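Local coordinates for protein aldehyde reductase YahK (Escherichia coli, PDB 1UUF) that catalyses the NADPH-dependent reduction of a wide range of aldehydes to their primary alcohols, as a zinc-containing member of the alcohol dehydrogenase family, at residues G107-C113 with C127-T133; N48-I54 with Q151-E157. All blocks are in the same frame, centred on the assembly; numbering follows the deposited sequence.

Contact 1: residues G107-C113 with C127-T133. With ZN (zinc ion), chain B.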
loop_
_atom_site.group_PDB
_atom_site.type_symbol
_atom_site.label_atom_id
_atom_site.label_comp_id
_atom_site.label_asym_id
_atom_site.label_seq_id
_atom_site.Cartn_x
_atom_site.Cartn_y
_atom_site.Cartn_z
ATOM N N GLY A 107 -3.711 27.392 0.961
ATOM C CA GLY A 107 -4.158 26.170 0.315
ATOM C C GLY A 107 -5.486 25.669 0.854
ATOM O O GLY A 107 -6.413 26.453 1.083
ATOM N N CYS A 108 -5.572 24.360 1.075
ATOM C CA CYS A 108 -6.800 23.731 1.563
ATOM C C CYS A 108 -7.009 23.805 3.068
ATOM O O CYS A 108 -8.100 23.503 3.553
ATOM C CB CYS A 108 -6.825 22.256 1.161
ATOM S SG CYS A 108 -6.770 21.963 -0.604
ATOM N N ILE A 109 -5.970 24.207 3.796
ATOM C CA ILE A 109 -6.014 24.283 5.258
ATOM C C ILE A 109 -5.928 25.700 5.806
ATOM O O ILE A 109 -5.044 26.463 5.410
ATOM C CB ILE A 109 -4.823 23.526 5.883
ATOM C CG1 ILE A 109 -4.693 22.136 5.261
ATOM C CG2 ILE A 109 -4.993 23.445 7.397
ATOM C CD1 ILE A 109 -3.412 21.427 5.645
ATOM N N VAL A 110 -6.835 26.054 6.719
ATOM C CA VAL A 110 -6.780 27.374 7.346
ATOM C C VAL A 110 -6.567 27.256 8.857
ATOM O O VAL A 110 -6.304 28.253 9.527
ATOM C CB VAL A 110 -8.039 28.238 7.061
ATOM C CG1 VAL A 110 -8.036 28.685 5.595
ATOM C CG2 VAL A 110 -9.304 27.462 7.386
ATOM N N ASP A 111 -6.669 26.038 9.389
ATOM C CA ASP A 111 -6.434 25.810 10.816
ATOM C C ASP A 111 -6.387 24.316 11.138
ATOM O O ASP A 111 -6.803 23.481 10.336
ATOM C CB ASP A 111 -7.527 26.485 11.662
ATOM C CG ASP A 111 -7.010 26.970 13.016
ATOM O OD1 ASP A 111 -5.854 26.655 13.371
ATOM O OD2 ASP A 111 -7.765 27.670 13.731
ATOM N N SER A 112 -5.838 23.982 12.301
ATOM C CA SER A 112 -5.770 22.596 12.756
ATOM C C SER A 112 -5.644 22.626 14.280
ATOM O O SER A 112 -5.485 23.701 14.864
ATOM C CB SER A 112 -4.592 21.850 12.113
ATOM O OG SER A 112 -3.340 22.368 12.519
ATOM N N CYS A 113 -5.716 21.472 14.929
ATOM C CA CYS A 113 -5.652 21.453 16.390
ATOM C C CYS A 113 -4.307 21.906 16.959
ATOM O O CYS A 113 -4.247 22.437 18.064
ATOM C CB CYS A 113 -6.036 20.068 16.928
ATOM S SG CYS A 113 -4.716 18.852 17.082
ATOM N N CYS A 127 -4.599 15.993 10.172
ATOM C CA CYS A 127 -5.165 16.226 11.498
ATOM C C CYS A 127 -6.647 15.847 11.461
ATOM O O CYS A 127 -7.343 16.155 10.495
ATOM C CB CYS A 127 -5.013 17.705 11.878
ATOM S SG CYS A 127 -5.852 18.206 13.411
ATOM N N ASP A 128 -7.130 15.171 12.502
ATOM C CA ASP A 128 -8.538 14.779 12.546
ATOM C C ASP A 128 -9.456 15.977 12.697
ATOM O O ASP A 128 -10.658 15.885 12.437
ATOM C CB ASP A 128 -8.815 13.832 13.715
ATOM C CG ASP A 128 -8.417 12.406 13.421
ATOM O OD1 ASP A 128 -8.553 11.978 12.256
ATOM O OD2 ASP A 128 -7.992 11.707 14.365
ATOM N N HIS A 129 -8.895 17.100 13.126
ATOM C CA HIS A 129 -9.695 18.297 13.341
ATOM C C HIS A 129 -9.208 19.464 12.505
ATOM O O HIS A 129 -9.263 20.616 12.929
ATOM C CB HIS A 129 -9.669 18.646 14.824
ATOM C CG HIS A 129 -9.987 17.481 15.705
ATOM N ND1 HIS A 129 -11.236 16.904 15.747
ATOM C CD2 HIS A 129 -9.201 16.737 16.519
ATOM C CE1 HIS A 129 -11.207 15.852 16.545
ATOM N NE2 HIS A 129 -9.984 15.728 17.025
ATOM N N MET A 130 -8.733 19.154 11.307
ATOM C CA MET A 130 -8.246 20.180 10.404
ATOM C C MET A 130 -9.421 21.009 9.895
ATOM O O MET A 130 -10.480 20.467 9.567
ATOM C CB MET A 130 -7.503 19.526 9.236
ATOM C CG MET A 130 -6.918 20.498 8.228
ATOM S SD MET A 130 -8.013 20.788 6.830
ATOM C CE MET A 130 -7.603 19.365 5.829
ATOM N N THR A 131 -9.238 22.325 9.855
ATOM C CA THR A 131 -10.273 23.229 9.367
ATOM C C THR A 131 -9.979 23.532 7.903
ATOM O O THR A 131 -8.972 24.164 7.586
ATOM C CB THR A 131 -10.283 24.559 10.149
ATOM O OG1 THR A 131 -10.578 24.304 11.529
ATOM C CG2 THR A 131 -11.340 25.509 9.580
ATOM N N GLY A 132 -10.853 23.067 7.017
ATOM C CA GLY A 132 -10.661 23.303 5.598
ATOM C C GLY A 132 -10.970 24.736 5.213
ATOM O O GLY A 132 -11.789 25.401 5.845
ATOM N N THR A 133 -10.317 25.206 4.157
ATOM C CA THR A 133 -10.500 26.565 3.673
ATOM C C THR A 133 -11.972 26.872 3.417
ATOM O O THR A 133 -12.398 28.020 3.533
ATOM C CB THR A 133 -9.645 26.777 2.423
ATOM O OG1 THR A 133 -8.294 26.432 2.752
ATOM C CG2 THR A 133 -9.687 28.229 1.963
HETATM ZN ZN ZN B . -4.015 18.182 14.933
#
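Gly-107 begins the pairing by offering its carbonyl to the hydroxyl of Thr-133, a short hydrogen bond of 2.5 Å from OG1 to O. With OG1 beside the backbone N (chi1 -55°), Thr-133 also gives its N to Cys-108 O, at 2.9 Å and from above the carbonyl plane. Ile-109 turns its methyl CG2 to the bent chain of Met-130, meeting CG at 3.6 Å, the two side chains crossing at about a right angle. Next comes a classic beta bulge: Val-110 N points almost straight at Thr-131 O (3.0 Å, N-H...O 177°), and Asp-111 N adds a weak bond to the same oxygen. Asp-111 returns the pairing by accepting Thr-131 N at its O (2.7 Å), while its carboxylate is engaged by Ser-112 N and by Lys-114 in a salt bridge. Ser-112 OG bonds to Tyr-159 OH. At Cys-113 the backbone N makes a weak bond to Cys-127 SG, which also accepts His-129 N; two N-H groups thus probably stabilise this thiolate. Cys-113 SG and Cys-127 SG each bind zinc at 2.4 Å, and Cys-116 and Cys-119 complete the four-cysteine second zinc site of the zinc-containing alcohol dehydrogenases.

Contact 2: residues N48-I54 with Q151-E157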
loop_
_atom_site.group_PDB
_atom_site.type_symbol
_atom_site.label_atom_id
_atom_site.label_comp_id
_atom_site.label_asym_id
_atom_site.label_seq_id
_atom_site.Cartn_x
_atom_site.Cartn_y
_atom_site.Cartn_z
ATOM N N ASN A 48 -2.688 36.697 15.684
ATOM C CA ASN A 48 -1.903 35.784 14.852
ATOM C C ASN A 48 -2.396 35.712 13.409
ATOM O O ASN A 48 -1.892 34.907 12.620
ATOM C CB ASN A 48 -1.928 34.369 15.437
ATOM C CG ASN A 48 -1.413 34.314 16.860
ATOM O OD1 ASN A 48 -0.282 34.711 17.142
ATOM N ND2 ASN A 48 -2.243 33.808 17.768
ATOM N N ASP A 49 -3.367 36.553 13.062
ATOM C CA ASP A 49 -3.942 36.548 11.717
ATOM C C ASP A 49 -3.283 37.408 10.651
ATOM O O ASP A 49 -2.663 38.432 10.934
ATOM C CB ASP A 49 -5.423 36.930 11.766
ATOM C CG ASP A 49 -6.264 35.906 12.486
ATOM O OD1 ASP A 49 -5.907 34.709 12.444
ATOM O OD2 ASP A 49 -7.294 36.301 13.078
ATOM N N VAL A 50 -3.456 36.969 9.407
ATOM C CA VAL A 50 -2.934 37.663 8.238
ATOM C C VAL A 50 -4.137 37.971 7.352
ATOM O O VAL A 50 -4.893 37.064 6.987
ATOM C CB VAL A 50 -1.954 36.770 7.434
ATOM C CG1 VAL A 50 -1.426 37.531 6.220
ATOM C CG2 VAL A 50 -0.808 36.318 8.323
ATOM N N LYS A 51 -4.330 39.249 7.032
ATOM C CA LYS A 51 -5.434 39.669 6.173
ATOM C C LYS A 51 -4.873 39.734 4.761
ATOM O O LYS A 51 -3.927 40.472 4.501
ATOM C CB LYS A 51 -5.951 41.043 6.597
ATOM C CG LYS A 51 -7.076 41.575 5.727
ATOM C CD LYS A 51 -7.536 42.937 6.225
ATOM C CE LYS A 51 -8.660 43.485 5.370
ATOM N NZ LYS A 51 -9.148 44.786 5.900
ATOM N N ILE A 52 -5.478 38.974 3.856
ATOM C CA ILE A 52 -5.008 38.876 2.479
ATOM C C ILE A 52 -5.975 39.373 1.415
ATOM O O ILE A 52 -7.151 39.008 1.416
ATOM C CB ILE A 52 -4.681 37.399 2.157
ATOM C CG1 ILE A 52 -3.656 36.869 3.162
ATOM C CG2 ILE A 52 -4.168 37.263 0.731
ATOM C CD1 ILE A 52 -3.470 35.368 3.102
ATOM N N GLU A 53 -5.467 40.202 0.506
ATOM C CA GLU A 53 -6.255 40.707 -0.611
ATOM C C GLU A 53 -5.987 39.670 -1.697
ATOM O O GLU A 53 -4.876 39.590 -2.226
ATOM C CB GLU A 53 -5.741 42.076 -1.056
ATOM C CG GLU A 53 -6.579 42.746 -2.131
ATOM C CD GLU A 53 -7.962 43.134 -1.637
ATOM O OE1 GLU A 53 -8.060 43.691 -0.523
ATOM O OE2 GLU A 53 -8.948 42.892 -2.363
ATOM N N ILE A 54 -6.992 38.864 -2.012
ATOM C CA ILE A 54 -6.830 37.809 -3.005
ATOM C C ILE A 54 -6.705 38.316 -4.435
ATOM O O ILE A 54 -7.554 39.062 -4.926
ATOM C CB ILE A 54 -7.990 36.798 -2.916
ATOM C CG1 ILE A 54 -8.050 36.211 -1.503
ATOM C CG2 ILE A 54 -7.794 35.679 -3.929
ATOM C CD1 ILE A 54 -9.161 35.194 -1.303
ATOM N N GLN A 151 -12.864 38.340 -2.480
ATOM C CA GLN A 151 -11.887 39.422 -2.537
ATOM C C GLN A 151 -10.830 39.389 -1.441
ATOM O O GLN A 151 -9.705 39.841 -1.653
ATOM C CB GLN A 151 -12.589 40.778 -2.472
ATOM C CG GLN A 151 -13.560 41.059 -3.594
ATOM C CD GLN A 151 -14.168 42.441 -3.471
ATOM O OE1 GLN A 151 -14.780 42.774 -2.455
ATOM N NE2 GLN A 151 -13.993 43.256 -4.502
ATOM N N GLN A 152 -11.202 38.881 -0.269
ATOM C CA GLN A 152 -10.288 38.825 0.869
ATOM C C GLN A 152 -10.493 37.582 1.725
ATOM O O GLN A 152 -11.546 36.953 1.690
ATOM C CB GLN A 152 -10.476 40.062 1.760
ATOM C CG GLN A 152 -10.021 41.379 1.144
ATOM C CD GLN A 152 -10.311 42.582 2.033
ATOM O OE1 GLN A 152 -9.864 43.695 1.751
ATOM N NE2 GLN A 152 -11.069 42.365 3.105
ATOM N N ILE A 153 -9.465 37.232 2.492
ATOM C CA ILE A 153 -9.537 36.094 3.397
ATOM C C ILE A 153 -8.596 36.403 4.559
ATOM O O ILE A 153 -7.607 37.115 4.385
ATOM C CB ILE A 153 -9.139 34.766 2.683
ATOM C CG1 ILE A 153 -9.472 33.565 3.581
ATOM C CG2 ILE A 153 -7.657 34.785 2.322
ATOM C CD1 ILE A 153 -9.380 32.215 2.869
ATOM N N VAL A 154 -8.933 35.913 5.750
ATOM C CA VAL A 154 -8.116 36.140 6.939
ATOM C C VAL A 154 -7.722 34.772 7.481
ATOM O O VAL A 154 -8.580 33.948 7.796
ATOM C CB VAL A 154 -8.902 36.929 8.014
ATOM C CG1 VAL A 154 -8.036 37.143 9.247
ATOM C CG2 VAL A 154 -9.350 38.264 7.444
ATOM N N VAL A 155 -6.419 34.536 7.586
ATOM C CA VAL A 155 -5.914 33.240 8.026
ATOM C C VAL A 155 -4.798 33.349 9.059
ATOM O O VAL A 155 -3.963 34.252 8.990
ATOM C CB VAL A 155 -5.362 32.450 6.808
ATOM C CG1 VAL A 155 -4.948 31.038 7.223
ATOM C CG2 VAL A 155 -6.403 32.408 5.698
ATOM N N HIS A 156 -4.800 32.418 10.011
ATOM C CA HIS A 156 -3.776 32.345 11.054
ATOM C C HIS A 156 -2.456 32.184 10.294
ATOM O O HIS A 156 -2.372 31.360 9.385
ATOM C CB HIS A 156 -4.055 31.125 11.938
ATOM C CG HIS A 156 -3.096 30.954 13.075
ATOM N ND1 HIS A 156 -1.760 30.669 12.889
ATOM C CD2 HIS A 156 -3.287 31.000 14.415
ATOM C CE1 HIS A 156 -1.169 30.545 14.064
ATOM N NE2 HIS A 156 -2.074 30.741 15.007
ATOM N N GLU A 157 -1.430 32.952 10.659
ATOM C CA GLU A 157 -0.161 32.895 9.931
ATOM C C GLU A 157 0.498 31.526 9.804
ATOM O O GLU A 157 1.305 31.321 8.897
ATOM C CB GLU A 157 0.860 33.885 10.511
ATOM C CG GLU A 157 1.431 33.512 11.863
ATOM C CD GLU A 157 2.730 34.249 12.159
ATOM O OE1 GLU A 157 3.158 34.254 13.330
ATOM O OE2 GLU A 157 3.327 34.816 11.218
HETATM O O HOH W 1 1.599 33.616 15.438
#
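With CG anti to the backbone N (chi1 -178°), His-156 lays its ring under Asn-48 CB, which sits over the face 3.9 Å from the centroid, displaced toward the rim, in a CH-pi contact; His-156 ND1 is bonded to Arg-158 N. The Asn-48 chi1 of -57° turns its amide the same way as the ring, where OD1 meets a water that donates to it and to Glu-157 OE1. The Glu-157 carboxylate is also held by Glu-96 N (at OE1) and Lys-97 N (at OE2), and Glu-157 N meets Asn-48 O at 2.8 Å, nearly straight (168°). Antiparallel register follows from two reciprocal pairs: Val-50 with Val-155 and Ile-52 with Ile-153, the bond from Ile-52 N to Ile-153 O measuring 2.9 Å. Ile-54 N to Gln-151 O extends the ladder. On the face of Val-50 and Ile-52, Ile-153 CG2 touches both Ile-52 CB and, at 3.9 Å, Ile-54 CD1. On the opposite face, with Lys-51 and Glu-53, Val-154 CG1 meets Asp-49 CB at 3.6 Å, and the extended Gln-152 runs between Lys-51 CE and the bent Glu-53. Shortened to an alanine, Gln-152 loses the chain that lies between Lys-51 CE and the Glu-53 carboxylate, and both are likely to turn more freely. Strand 49-58 also pairs with strand 84-91, placing this antiparallel ladder within the GroES-like beta fold of the catalytic domain.

Overall arrangement
Both contacts belong to the GroES-like domain, and their centres lie 15 Å apart. Contact 2 is part of the domain's main sheet: eight of its 14 touching residues are buried, and its regular ladder buries 758 Å². Contact 1 is a small two-stranded appendage, with five of 13 touching residues buried and 518 Å² covered; a bulge interrupts its pairing and a zinc ion bound by Cys-113 and Cys-127 secures one end. Its Asp-128 reaches Lys-256 and Lys-305 of the second subunit, whereas no other chain touches contact 2. The chain runs from strand 131-132 to strand 152-156, and the contacts meet by packing: Val-110 O against Val-155 CG1, and the apolar pair Thr-133 CG2 and Ile-153 CD1.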